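Local coordinates for Dot/Icm T4SS effector (Legionella pneumophila, PDB 6VVE), which probably phosphorylates targets as a secreted Legionella effector kinase that is switched on by the host metabolite inositol hexakisphosphate, at residues K229-L233 with S267-N271; H111-Q115 with L206-Y212; K161-F165 with T197-T203. All blocks are in the same frame, centred on the assembly; numbering follows the deposited sequence.

Contact 1. Residues K229-L233 with S267-N271; sequences KDQWL and SLSDN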
ATOM      1  N   LYS A 229       9.579   7.007  -3.734  1.00 12.32           N
ATOM      2  CA  LYS A 229       8.815   7.766  -4.715  1.00 15.73           C
ATOM      3  C   LYS A 229       8.843   7.113  -6.093  1.00 17.38           C
ATOM      4  O   LYS A 229       7.910   7.312  -6.881  1.00  9.99           O
ATOM      5  CB  LYS A 229       9.342   9.197  -4.797  1.00 28.13           C
ATOM      6  CG  LYS A 229       8.942  10.067  -3.600  1.00 35.52           C
ATOM      7  CD  LYS A 229       9.093  11.553  -3.896  1.00 41.31           C
ATOM      8  CE  LYS A 229       8.008  12.060  -4.843  1.00 42.88           C
ATOM      9  NZ  LYS A 229       6.642  11.970  -4.248  1.00 39.98           N
ATOM     10  N   ASP A 230       9.894   6.348  -6.403  1.00 11.45           N
ATOM     11  CA  ASP A 230      10.007   5.634  -7.668  1.00 10.56           C
ATOM     12  C   ASP A 230       9.690   4.154  -7.520  1.00  9.95           C
ATOM     13  O   ASP A 230       9.931   3.378  -8.447  1.00 11.26           O
ATOM     14  CB  ASP A 230      11.415   5.806  -8.256  1.00 10.19           C
ATOM     15  CG  ASP A 230      11.713   7.262  -8.627  1.00 15.92           C
ATOM     16  OD1 ASP A 230      10.749   8.060  -8.734  1.00 12.44           O
ATOM     17  OD2 ASP A 230      12.906   7.604  -8.806  1.00 13.98           O
ATOM     18  N   GLN A 231       9.162   3.750  -6.367  1.00 10.29           N
ATOM     19  CA  GLN A 231       8.846   2.348  -6.115  1.00 12.03           C
ATOM     20  C   GLN A 231       8.030   1.753  -7.251  1.00  9.73           C
ATOM     21  O   GLN A 231       8.360   0.679  -7.775  1.00  9.63           O
ATOM     22  CB  GLN A 231       8.084   2.253  -4.788  1.00 18.14           C
ATOM     23  CG  GLN A 231       7.923   0.883  -4.211  1.00 24.13           C
ATOM     24  CD  GLN A 231       7.296   0.935  -2.832  1.00 27.86           C
ATOM     25  OE1 GLN A 231       6.143   1.340  -2.677  1.00 12.88           O
ATOM     26  NE2 GLN A 231       8.065   0.562  -1.824  1.00 12.49           N
ATOM     27  N   TRP A 232       6.952   2.439  -7.634  1.00 10.31           N
ATOM     28  CA  TRP A 232       6.065   1.943  -8.682  1.00 19.09           C
ATOM     29  C   TRP A 232       6.837   1.584  -9.947  1.00 15.26           C
ATOM     30  O   TRP A 232       6.500   0.614 -10.639  1.00  9.79           O
ATOM     31  CB  TRP A 232       5.010   3.008  -9.004  1.00 11.40           C
ATOM     32  CG  TRP A 232       5.625   4.255  -9.557  1.00 11.49           C
ATOM     33  CD1 TRP A 232       6.131   5.305  -8.845  1.00 11.81           C
ATOM     34  CD2 TRP A 232       5.811   4.580 -10.937  1.00 11.53           C
ATOM     35  NE1 TRP A 232       6.626   6.265  -9.702  1.00 14.41           N
ATOM     36  CE2 TRP A 232       6.439   5.839 -10.992  1.00 11.85           C
ATOM     37  CE3 TRP A 232       5.522   3.922 -12.133  1.00 11.56           C
ATOM     38  CZ2 TRP A 232       6.760   6.460 -12.197  1.00 12.64           C
ATOM     39  CZ3 TRP A 232       5.842   4.547 -13.336  1.00 11.94           C
ATOM     40  CH2 TRP A 232       6.456   5.796 -13.354  1.00 12.24           C
ATOM     41  N   LEU A 233       7.874   2.362 -10.269  1.00 13.56           N
ATOM     42  CA  LEU A 233       8.632   2.116 -11.491  1.00  9.25           C
ATOM     43  C   LEU A 233       9.443   0.836 -11.388  1.00  8.72           C
ATOM     44  O   LEU A 233       9.564   0.092 -12.378  1.00  8.78           O
ATOM     45  CB  LEU A 233       9.541   3.307 -11.778  1.00 10.57           C
ATOM     46  CG  LEU A 233      10.359   3.285 -13.065  1.00 13.21           C
ATOM     47  CD1 LEU A 233       9.457   3.380 -14.278  1.00 10.09           C
ATOM     48  CD2 LEU A 233      11.386   4.425 -13.058  1.00 13.18           C
ATOM     49  N   SER A 267      13.971  12.247  -7.407  1.00 24.50           N
ATOM     50  CA  SER A 267      13.348  11.035  -7.912  1.00 21.69           C
ATOM     51  C   SER A 267      12.951  11.231  -9.369  1.00 20.71           C
ATOM     52  O   SER A 267      12.715  12.356  -9.821  1.00 18.58           O
ATOM     53  CB  SER A 267      12.115  10.666  -7.084  1.00 23.21           C
ATOM     54  OG  SER A 267      11.123  11.689  -7.145  1.00 27.38           O
ATOM     55  N   LEU A 268      12.891  10.122 -10.106  1.00 18.96           N
ATOM     56  CA  LEU A 268      12.484  10.186 -11.499  1.00 17.88           C
ATOM     57  C   LEU A 268      11.050  10.674 -11.632  1.00 19.34           C
ATOM     58  O   LEU A 268      10.720  11.373 -12.600  1.00 18.09           O
ATOM     59  CB  LEU A 268      12.639   8.818 -12.157  1.00 22.95           C
ATOM     60  CG  LEU A 268      14.054   8.249 -12.177  1.00 29.95           C
ATOM     61  CD1 LEU A 268      14.043   6.793 -12.612  1.00 31.38           C
ATOM     62  CD2 LEU A 268      14.944   9.066 -13.097  1.00 37.74           C
ATOM     63  N   SER A 269      10.190  10.331 -10.668  1.00 16.59           N
ATOM     64  CA  SER A 269       8.781  10.707 -10.761  1.00 19.76           C
ATOM     65  C   SER A 269       8.588  12.214 -10.678  1.00 20.50           C
ATOM     66  O   SER A 269       7.644  12.749 -11.274  1.00 20.71           O
ATOM     67  CB  SER A 269       7.980  10.004  -9.662  1.00 17.17           C
ATOM     68  OG  SER A 269       8.079   8.590  -9.798  1.00 16.77           O
ATOM     69  N   ASP A 270       9.464  12.915  -9.960  1.00 25.26           N
ATOM     70  CA  ASP A 270       9.414  14.370  -9.898  1.00 29.60           C
ATOM     71  C   ASP A 270       9.927  15.032 -11.172  1.00 31.80           C
ATOM     72  O   ASP A 270       9.941  16.268 -11.247  1.00 31.00           O
ATOM     73  CB  ASP A 270      10.225  14.879  -8.705  1.00 37.54           C
ATOM     74  CG  ASP A 270       9.593  14.522  -7.369  1.00 43.58           C
ATOM     75  OD1 ASP A 270       8.348  14.534  -7.274  1.00 47.83           O
ATOM     76  OD2 ASP A 270      10.349  14.230  -6.415  1.00 45.45           O
ATOM     77  N   ASN A 271      10.356  14.252 -12.162  1.00 25.24           N
ATOM     78  CA  ASN A 271      10.909  14.785 -13.408  1.00 31.90           C
ATOM     79  C   ASN A 271      10.321  14.001 -14.571  1.00 29.87           C
ATOM     80  O   ASN A 271      10.964  13.106 -15.131  1.00 25.83           O
ATOM     81  CB  ASN A 271      12.439  14.704 -13.413  1.00 35.44           C
ATOM     82  CG  ASN A 271      13.069  15.523 -12.307  1.00 40.29           C
ATOM     83  OD1 ASN A 271      13.489  16.662 -12.527  1.00 45.51           O
ATOM     84  ND2 ASN A 271      13.138  14.950 -11.104  1.00 36.28           N
TER
HETATM   85  O   HOH W   1       6.153  13.996  -6.298  1.00 39.40           O

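Contact 2. Residues H111-Q115 with L206-Y212; sequences HIIEQ and LDGGFRY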
ATOM      1  N   HIS A 111      -2.358   6.065  12.014  1.00 14.86           N
ATOM      2  CA  HIS A 111      -1.792   6.371  10.706  1.00 14.70           C
ATOM      3  C   HIS A 111      -2.411   5.507   9.620  1.00 11.53           C
ATOM      4  O   HIS A 111      -2.638   5.984   8.500  1.00 12.24           O
ATOM      5  CB  HIS A 111      -0.272   6.201  10.737  1.00 16.91           C
ATOM      6  CG  HIS A 111       0.447   7.347  11.376  1.00 18.87           C
ATOM      7  ND1 HIS A 111       0.897   8.436  10.661  1.00 20.38           N
ATOM      8  CD2 HIS A 111       0.773   7.581  12.667  1.00 19.83           C
ATOM      9  CE1 HIS A 111       1.478   9.289  11.486  1.00 20.95           C
ATOM     10  NE2 HIS A 111       1.417   8.794  12.709  1.00 19.43           N
ATOM     11  N   ILE A 112      -2.709   4.240   9.936  1.00 13.15           N
ATOM     12  CA  ILE A 112      -3.352   3.370   8.957  1.00 12.13           C
ATOM     13  C   ILE A 112      -4.735   3.903   8.597  1.00  9.64           C
ATOM     14  O   ILE A 112      -5.133   3.897   7.426  1.00  9.94           O
ATOM     15  CB  ILE A 112      -3.427   1.923   9.480  1.00 14.88           C
ATOM     16  CG1 ILE A 112      -2.025   1.303   9.487  1.00 19.11           C
ATOM     17  CG2 ILE A 112      -4.391   1.112   8.637  1.00 15.81           C
ATOM     18  CD1 ILE A 112      -1.987  -0.146   9.971  1.00 20.72           C
ATOM     19  N   ILE A 113      -5.491   4.367   9.596  1.00 12.40           N
ATOM     20  CA  ILE A 113      -6.814   4.921   9.329  1.00 11.46           C
ATOM     21  C   ILE A 113      -6.697   6.128   8.407  1.00 11.54           C
ATOM     22  O   ILE A 113      -7.417   6.244   7.408  1.00 12.26           O
ATOM     23  CB  ILE A 113      -7.523   5.280  10.647  1.00 11.21           C
ATOM     24  CG1 ILE A 113      -7.854   4.021  11.447  1.00 11.43           C
ATOM     25  CG2 ILE A 113      -8.774   6.089  10.359  1.00 12.01           C
ATOM     26  CD1 ILE A 113      -8.139   4.269  12.903  1.00 14.91           C
ATOM     27  N   GLU A 114      -5.782   7.047   8.726  1.00 10.23           N
ATOM     28  CA  GLU A 114      -5.560   8.201   7.859  1.00 10.36           C
ATOM     29  C   GLU A 114      -5.146   7.756   6.464  1.00 14.34           C
ATOM     30  O   GLU A 114      -5.599   8.317   5.460  1.00 10.00           O
ATOM     31  CB  GLU A 114      -4.501   9.115   8.468  1.00 11.35           C
ATOM     32  CG  GLU A 114      -4.917   9.733   9.801  1.00 12.35           C
ATOM     33  CD  GLU A 114      -3.821  10.569  10.421  1.00 15.06           C
ATOM     34  OE1 GLU A 114      -2.645  10.164  10.350  1.00 14.31           O
ATOM     35  OE2 GLU A 114      -4.133  11.654  10.962  1.00 20.06           O
ATOM     36  N   GLN A 115      -4.292   6.734   6.379  1.00 10.80           N
ATOM     37  CA  GLN A 115      -3.853   6.254   5.073  1.00 13.07           C
ATOM     38  C   GLN A 115      -5.004   5.599   4.322  1.00 13.82           C
ATOM     39  O   GLN A 115      -5.113   5.735   3.099  1.00 10.41           O
ATOM     40  CB  GLN A 115      -2.675   5.293   5.245  1.00 14.77           C
ATOM     41  CG  GLN A 115      -1.405   6.010   5.723  1.00  8.64           C
ATOM     42  CD  GLN A 115      -0.348   5.061   6.239  1.00 12.15           C
ATOM     43  OE1 GLN A 115      -0.422   3.848   6.040  1.00 12.65           O
ATOM     44  NE2 GLN A 115       0.653   5.614   6.905  1.00 11.41           N
ATOM     45  N   LEU A 206       1.202  -4.875   5.000  1.00 14.93           N
ATOM     46  CA  LEU A 206       1.125  -3.460   5.350  1.00 13.74           C
ATOM     47  C   LEU A 206       0.733  -3.236   6.808  1.00 15.29           C
ATOM     48  O   LEU A 206       0.177  -2.179   7.140  1.00 16.64           O
ATOM     49  CB  LEU A 206       0.135  -2.754   4.421  1.00 11.95           C
ATOM     50  CG  LEU A 206       0.530  -2.590   2.959  1.00 13.86           C
ATOM     51  CD1 LEU A 206      -0.651  -2.104   2.131  1.00 16.99           C
ATOM     52  CD2 LEU A 206       1.700  -1.632   2.818  1.00 13.91           C
ATOM     53  N   ASP A 207       1.005  -4.203   7.687  1.00 16.91           N
ATOM     54  CA  ASP A 207       0.540  -4.086   9.066  1.00 17.90           C
ATOM     55  C   ASP A 207       1.269  -2.991   9.838  1.00 16.84           C
ATOM     56  O   ASP A 207       0.857  -2.657  10.949  1.00 15.81           O
ATOM     57  CB  ASP A 207       0.690  -5.425   9.793  1.00 22.72           C
ATOM     58  CG  ASP A 207       2.070  -6.039   9.614  1.00 25.81           C
ATOM     59  OD1 ASP A 207       2.429  -6.397   8.461  1.00 25.83           O
ATOM     60  OD2 ASP A 207       2.786  -6.161  10.622  1.00 22.99           O
ATOM     61  N   GLY A 208       2.348  -2.441   9.298  1.00 17.72           N
ATOM     62  CA  GLY A 208       2.960  -1.250   9.839  1.00 15.54           C
ATOM     63  C   GLY A 208       2.513   0.034   9.176  1.00 19.27           C
ATOM     64  O   GLY A 208       3.051   1.099   9.497  1.00 15.79           O
ATOM     65  N   GLY A 209       1.555  -0.029   8.262  1.00 18.00           N
ATOM     66  CA  GLY A 209       1.187   1.128   7.477  1.00 16.41           C
ATOM     67  C   GLY A 209       2.228   1.427   6.410  1.00 14.09           C
ATOM     68  O   GLY A 209       3.258   0.762   6.283  1.00 13.67           O
ATOM     69  N   PHE A 210       1.939   2.454   5.621  1.00 12.95           N
ATOM     70  CA  PHE A 210       2.887   2.876   4.605  1.00 11.15           C
ATOM     71  C   PHE A 210       4.043   3.641   5.244  1.00 10.41           C
ATOM     72  O   PHE A 210       3.917   4.218   6.326  1.00 11.06           O
ATOM     73  CB  PHE A 210       2.216   3.755   3.551  1.00 10.63           C
ATOM     74  CG  PHE A 210       1.140   3.062   2.780  1.00 14.97           C
ATOM     75  CD1 PHE A 210       1.448   2.044   1.903  1.00 15.79           C
ATOM     76  CD2 PHE A 210      -0.187   3.446   2.920  1.00 17.11           C
ATOM     77  CE1 PHE A 210       0.449   1.410   1.184  1.00 15.96           C
ATOM     78  CE2 PHE A 210      -1.179   2.816   2.212  1.00 18.36           C
ATOM     79  CZ  PHE A 210      -0.858   1.795   1.340  1.00 18.98           C
ATOM     80  N   ARG A 211       5.180   3.629   4.562  1.00  9.66           N
ATOM     81  CA  ARG A 211       6.283   4.497   4.934  1.00 11.65           C
ATOM     82  C   ARG A 211       6.046   5.899   4.392  1.00 11.60           C
ATOM     83  O   ARG A 211       5.302   6.105   3.423  1.00 11.07           O
ATOM     84  CB  ARG A 211       7.610   3.945   4.414  1.00 22.81           C
ATOM     85  CG  ARG A 211       8.107   2.719   5.164  1.00 37.82           C
ATOM     86  CD  ARG A 211       9.464   2.282   4.629  1.00 54.67           C
ATOM     87  NE  ARG A 211       9.930   1.036   5.236  1.00 67.58           N
ATOM     88  CZ  ARG A 211      11.024   0.382   4.854  1.00 72.02           C
ATOM     89  NH1 ARG A 211      11.772   0.852   3.862  1.00 71.14           N
ATOM     90  NH2 ARG A 211      11.367  -0.744   5.465  1.00 73.89           N
ATOM     91  N   TYR A 212       6.686   6.873   5.038  1.00 10.62           N
ATOM     92  CA  TYR A 212       6.623   8.263   4.612  1.00 11.40           C
ATOM     93  C   TYR A 212       7.800   8.989   5.239  1.00 13.99           C
ATOM     94  O   TYR A 212       8.345   8.552   6.257  1.00 16.67           O
ATOM     95  CB  TYR A 212       5.292   8.917   5.011  1.00 14.72           C
ATOM     96  CG  TYR A 212       4.921   8.693   6.462  1.00 13.89           C
ATOM     97  CD1 TYR A 212       5.329   9.574   7.442  1.00 15.77           C
ATOM     98  CD2 TYR A 212       4.179   7.585   6.845  1.00 12.36           C
ATOM     99  CE1 TYR A 212       4.995   9.371   8.769  1.00 16.68           C
ATOM    100  CE2 TYR A 212       3.852   7.371   8.169  1.00 13.80           C
ATOM    101  CZ  TYR A 212       4.271   8.259   9.126  1.00 14.40           C
ATOM    102  OH  TYR A 212       3.934   8.064  10.448  1.00 19.31           O
TER
HETATM  103  O   HOH W   2       2.792   4.065   8.605  1.00 14.56           O

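Contact 3. Residues K161-F165 with T197-T203; sequences KIEEF and TEEMVKT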
ATOM      1  N   LYS A 161      -4.122  -6.140 -14.952  1.00 17.92           N
ATOM      2  CA  LYS A 161      -4.161  -6.190 -13.493  1.00 16.69           C
ATOM      3  C   LYS A 161      -2.919  -5.544 -12.890  1.00 17.72           C
ATOM      4  O   LYS A 161      -3.008  -4.733 -11.955  1.00 13.99           O
ATOM      5  CB  LYS A 161      -4.277  -7.635 -13.016  1.00 17.24           C
ATOM      6  CG  LYS A 161      -5.634  -8.264 -13.211  1.00 26.96           C
ATOM      7  CD  LYS A 161      -5.704  -9.624 -12.532  1.00 19.33           C
ATOM      8  CE  LYS A 161      -6.951 -10.387 -12.947  1.00 21.32           C
ATOM      9  NZ  LYS A 161      -7.012 -11.728 -12.313  1.00 22.01           N
ATOM     10  N   ILE A 162      -1.745  -5.904 -13.408  1.00 15.47           N
ATOM     11  CA  ILE A 162      -0.503  -5.368 -12.869  1.00 17.92           C
ATOM     12  C   ILE A 162      -0.360  -3.895 -13.232  1.00 13.20           C
ATOM     13  O   ILE A 162       0.069  -3.081 -12.410  1.00 12.12           O
ATOM     14  CB  ILE A 162       0.695  -6.202 -13.368  1.00 21.66           C
ATOM     15  CG1 ILE A 162       0.457  -7.688 -13.098  1.00 25.57           C
ATOM     16  CG2 ILE A 162       1.977  -5.727 -12.702  1.00 19.01           C
ATOM     17  CD1 ILE A 162       1.612  -8.586 -13.479  1.00 29.79           C
ATOM     18  N   GLU A 163      -0.710  -3.533 -14.466  1.00 14.18           N
ATOM     19  CA  GLU A 163      -0.681  -2.131 -14.870  1.00 44.37           C
ATOM     20  C   GLU A 163      -1.528  -1.280 -13.927  1.00 13.49           C
ATOM     21  O   GLU A 163      -1.070  -0.247 -13.424  1.00 12.65           O
ATOM     22  CB  GLU A 163      -1.170  -1.988 -16.314  1.00 43.81           C
ATOM     23  CG  GLU A 163      -0.444  -2.869 -17.324  1.00 45.50           C
ATOM     24  CD  GLU A 163       0.379  -2.078 -18.332  1.00 37.34           C
ATOM     25  OE1 GLU A 163       0.169  -0.855 -18.466  1.00 33.18           O
ATOM     26  OE2 GLU A 163       1.249  -2.687 -18.988  1.00 33.93           O
ATOM     27  N   GLU A 164      -2.760  -1.715 -13.657  1.00 14.09           N
ATOM     28  CA  GLU A 164      -3.649  -0.932 -12.808  1.00 28.68           C
ATOM     29  C   GLU A 164      -3.103  -0.827 -11.389  1.00 17.59           C
ATOM     30  O   GLU A 164      -3.210   0.226 -10.748  1.00 12.15           O
ATOM     31  CB  GLU A 164      -5.045  -1.556 -12.806  1.00 40.32           C
ATOM     32  CG  GLU A 164      -6.093  -0.714 -12.099  1.00 50.52           C
ATOM     33  CD  GLU A 164      -7.472  -1.348 -12.119  1.00 59.32           C
ATOM     34  OE1 GLU A 164      -7.626  -2.433 -12.719  1.00 62.58           O
ATOM     35  OE2 GLU A 164      -8.405  -0.760 -11.530  1.00 61.91           O
ATOM     36  N   PHE A 165      -2.501  -1.903 -10.877  1.00 13.41           N
ATOM     37  CA  PHE A 165      -1.908  -1.823  -9.550  1.00 12.13           C
ATOM     38  C   PHE A 165      -0.731  -0.855  -9.522  1.00 10.78           C
ATOM     39  O   PHE A 165      -0.592  -0.061  -8.586  1.00 12.62           O
ATOM     40  CB  PHE A 165      -1.436  -3.198  -9.082  1.00 11.49           C
ATOM     41  CG  PHE A 165      -0.596  -3.141  -7.837  1.00 11.23           C
ATOM     42  CD1 PHE A 165      -1.184  -3.089  -6.586  1.00 11.23           C
ATOM     43  CD2 PHE A 165       0.796  -3.095  -7.928  1.00 10.99           C
ATOM     44  CE1 PHE A 165      -0.405  -3.025  -5.442  1.00  9.49           C
ATOM     45  CE2 PHE A 165       1.575  -3.018  -6.795  1.00 11.11           C
ATOM     46  CZ  PHE A 165       0.978  -2.985  -5.546  1.00 11.06           C
ATOM     47  N   THR A 197      -6.092 -11.335  -7.497  1.00 18.92           N
ATOM     48  CA  THR A 197      -7.440 -11.837  -7.296  1.00 22.11           C
ATOM     49  C   THR A 197      -8.165 -11.856  -8.638  1.00 20.32           C
ATOM     50  O   THR A 197      -7.562 -11.649  -9.696  1.00 20.36           O
ATOM     51  CB  THR A 197      -8.178 -10.986  -6.268  1.00 27.66           C
ATOM     52  OG1 THR A 197      -8.351  -9.658  -6.775  1.00 22.60           O
ATOM     53  CG2 THR A 197      -7.392 -10.931  -4.959  1.00 34.20           C
ATOM     54  N   GLU A 198      -9.474 -12.107  -8.597  1.00 21.68           N
ATOM     55  CA  GLU A 198     -10.247 -12.194  -9.832  1.00 23.43           C
ATOM     56  C   GLU A 198     -10.156 -10.896 -10.631  1.00 22.80           C
ATOM     57  O   GLU A 198      -9.864 -10.909 -11.833  1.00 23.55           O
ATOM     58  CB  GLU A 198     -11.707 -12.520  -9.509  1.00 25.02           C
ATOM     59  CG  GLU A 198     -11.907 -13.846  -8.799  1.00 26.03           C
ATOM     60  CD  GLU A 198     -11.592 -15.040  -9.685  1.00 29.74           C
ATOM     61  OE1 GLU A 198     -11.346 -14.851 -10.896  1.00 28.25           O
ATOM     62  OE2 GLU A 198     -11.598 -16.174  -9.165  1.00 29.69           O
ATOM     63  N   GLU A 199     -10.395  -9.760  -9.972  1.00 21.56           N
ATOM     64  CA  GLU A 199     -10.540  -8.490 -10.661  1.00 32.31           C
ATOM     65  C   GLU A 199      -9.240  -7.705 -10.769  1.00 25.15           C
ATOM     66  O   GLU A 199      -9.108  -6.872 -11.675  1.00 23.57           O
ATOM     67  CB  GLU A 199     -11.576  -7.621  -9.940  1.00 34.28           C
ATOM     68  CG  GLU A 199     -12.934  -8.272  -9.765  1.00 39.06           C
ATOM     69  CD  GLU A 199     -13.772  -8.208 -11.022  1.00 42.33           C
ATOM     70  OE1 GLU A 199     -14.973  -7.887 -10.920  1.00 44.07           O
ATOM     71  OE2 GLU A 199     -13.226  -8.473 -12.115  1.00 42.98           O
HETATM   72  N   MSE A 200      -8.277  -7.949  -9.887  1.00 18.76           N
HETATM   73  CA  MSE A 200      -7.140  -7.066  -9.765  1.00 53.65           C
HETATM   74  C   MSE A 200      -5.946  -7.698  -9.069  1.00 17.12           C
HETATM   75  O   MSE A 200      -5.966  -8.876  -8.711  1.00 16.78           O
HETATM   76  CB  MSE A 200      -7.565  -5.815  -8.984  1.00 31.18           C
HETATM   77  CG  MSE A 200      -7.928  -6.121  -7.531  1.00 49.42           C
HETATM   78 SE   MSE A 200      -8.718  -4.603  -6.581  1.00 37.78          SE
HETATM   79  CE  MSE A 200     -10.404  -4.491  -7.536  1.00 17.13           C
ATOM     80  N   VAL A 201      -4.900  -6.898  -8.881  1.00 17.84           N
ATOM     81  CA  VAL A 201      -3.755  -7.256  -8.056  1.00 18.77           C
ATOM     82  C   VAL A 201      -3.772  -6.360  -6.825  1.00 16.20           C
ATOM     83  O   VAL A 201      -3.935  -5.140  -6.947  1.00 14.59           O
ATOM     84  CB  VAL A 201      -2.438  -7.113  -8.837  1.00 18.57           C
ATOM     85  CG1 VAL A 201      -1.257  -7.056  -7.878  1.00 23.14           C
ATOM     86  CG2 VAL A 201      -2.282  -8.256  -9.809  1.00 20.14           C
ATOM     87  N   LYS A 202      -3.619  -6.966  -5.649  1.00 11.91           N
ATOM     88  CA  LYS A 202      -3.524  -6.263  -4.385  1.00 12.39           C
ATOM     89  C   LYS A 202      -2.146  -6.503  -3.776  1.00 10.97           C
ATOM     90  O   LYS A 202      -1.390  -7.389  -4.197  1.00 11.20           O
ATOM     91  CB  LYS A 202      -4.616  -6.727  -3.416  1.00 19.82           C
ATOM     92  CG  LYS A 202      -6.030  -6.683  -3.980  1.00 24.44           C
ATOM     93  CD  LYS A 202      -7.020  -7.319  -3.005  1.00 27.24           C
ATOM     94  CE  LYS A 202      -8.440  -7.302  -3.552  1.00 28.49           C
ATOM     95  NZ  LYS A 202      -9.023  -5.936  -3.557  1.00 28.65           N
ATOM     96  N   THR A 203      -1.815  -5.708  -2.768  1.00 15.62           N
ATOM     97  CA  THR A 203      -0.557  -5.855  -2.054  1.00 12.84           C
ATOM     98  C   THR A 203      -0.833  -5.976  -0.559  1.00 16.69           C
ATOM     99  O   THR A 203      -1.700  -5.279  -0.014  1.00 18.57           O
ATOM    100  CB  THR A 203       0.395  -4.683  -2.316  1.00 11.27           C
ATOM    101  OG1 THR A 203       1.673  -4.971  -1.711  1.00 14.83           O
ATOM    102  CG2 THR A 203      -0.146  -3.379  -1.742  1.00 10.23           C
TER
HETATM  103  O   HOH W   3      -5.121  -4.484 -10.508  1.00  9.73           O

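Contact 1. Residues K229-L233 with S267-N271
Lys229, the last residue of helix 219-229, lies across the loop 267-271 at nearly a right angle to the side chain of Asp270. Its CB rests 3.9 Å from Ser267 CB, and CD passes over the same serine at 3.8 Å from OG. The bend at chi3 (73°) carries Lys229 CE to 3.5 Å from Asp270 OD1, and a further bend at chi4 turns NZ away from that carboxylate, toward Asn173 O. NZ does not close a salt bridge with Asp270: it is bonded to the carbonyl of Asn173 in helix 159-174 and, weakly, to a water that donates to Asp270 OD1. Ser267 OG in turn donates to Asp270 OD2, arriving from above the carboxylate plane.

The centre of the contact belongs to Asp230, which separates helix 219-229 from helix 231-239. Its two carboxylate oxygens take the successive N-H groups at the start of the type I turn. Asp230 OD2 accepts Leu268 N at 2.8 Å through its syn lone pair, whereas Ser269 N reaches OD1 at 3.0 Å, 28° out of the carboxylate plane. Tyr260 of helix 253-262 adds a hydrogen bond to OD2. Beside them Trp232 directs NE1 to Ser269 OG at 2.7 Å, with the oxygen nearly in the indole plane. Leu233 CD2 meets Leu268 CD1 at 3.6 Å and closes the apolar side.

A buried carboxylate gripped by two backbone N-H groups and a tyrosine hydroxyl would be expected to keep its negative charge, and this pairing joins the helix break to the turn 268-271 of the C-terminal lobe.

Contact 2. Residues H111-Q115 with L206-Y212
Gln115 OE1 takes the backbone N-H of Phe210 in an almost straight hydrogen bond, 2.8 Å long with 175° at the hydrogen. The pair illustrates a recurring feature of the protein kinase fold: the helix of the N-terminal lobe, here 102-121 following strand 91-96, packs on the segment just after the ADP-contacting Asp205, probably the counterpart of the DFG region. Gln115 CG lies beside the backbone N (chi1 -69°) and the chain runs on extended, which carries the amide to Phe210 N; the N-H comes in tilted from the carbonyl plane. Gln115 OE1 also lies 3.2 Å from Phe210 CD2, the two side chains running past each other in opposite directions.

Gln115 NE2 donates at 3.1 Å to a water, which itself donates to the carbonyls of Gly208 and Phe210. Next to it Ile112 CG1 sits 3.8 Å from Gly209 CA. The helix comes this close because Gly209 has no side chain: Gln115 OE1 and Ile112 CG1 crowd the place where a CB would point, and the positive phi (75°) also favours glycine. Ile112 CD1 continues to 3.9 Å from Asp207 O. At the less buried end the rings of His111 and Tyr212 are almost parallel but slid apart, barely overlapping, and Tyr212 OH reaches over one face of the imidazole, 3.1 Å from His111 ND1.

Farther out, Phe210 makes an edge-to-face contact with Phe128 and touches Tyr177. Ile112 and Asp207 both rest on Phe143 of strand 142-146, and Asp207 OD1 is salt-bridged to Lys94 NZ of strand 91-96.

Contact 3. Residues K161-F165 with T197-T203
Lys161 stretches its side chain from helix 159-174 to the turn between strands 194-196 and 201-203, a beta hairpin of the C-terminal lobe of the kinase fold. Fully extended beyond CG, it brings NZ to two carbonyls in succession. Thr197 O receives Lys161 NZ at 2.7 Å in the carbonyl plane, while Glu198 O, 3.0 Å from the same NZ, is met from above its plane. The ammonium thereby satisfies two turn oxygens, with Asp158 a weak, more distant ion-pair partner.

The turn is also closed from within. Met200 O, on a selenomethionine residue, accepts both Thr197 N at 2.7 Å and Thr197 OG1 at 3.2 Å. On the helix side, Lys161 O takes the helical N-H of Phe165 and a water as well. That water accepts from Val201 N at 2.9 Å, so helix carbonyl and strand amide are satisfied through one bridging molecule. Val201 O is bonded to His127 ND1, and Thr203 OG1 to Asn193 O.

The axes of segments 161-165 and 201-203 come within 8.0 Å, their N-to-C directions 44° apart. Val201 fits between Lys161 CB, which touches CG2, and Phe165, whose CG lies 4.0 Å from Val201 CG1. The ring of Phe165 runs alongside the strand as far as Thr203 because chi1 (169°) turns CG away from the backbone N; there the methyl CG2 of Thr203 stands at the ring edge, in its plane, and Thr203 CB is 3.6 Å from Phe165 CE1.

In the fold
The three contacts lie at the corners of a triangle, their centres about 20 Å apart in every pairing. Contacts 2 and 3 nearly join in sequence: after strand 201-203 the chain runs on through Ile204 and Asp205 of the ADP pocket into 206-212, and contact 3 is nested inside the loop that contact 2 closes; otherwise the two do not touch. Contact 2 is nearest the active site, with the Asp207 side chain about 5 Å from ADP and about 6 Å from manganese; the Lys202 side chain is about 8 Å from ADP. Contact 1 lies farthest from the chain centre, among C-terminal-lobe helices, its nearest atoms about 7 Å from contact 2 and 6 Å from contact 3; Lys170 of helix 159-174 makes a cation-pi contact with Trp232.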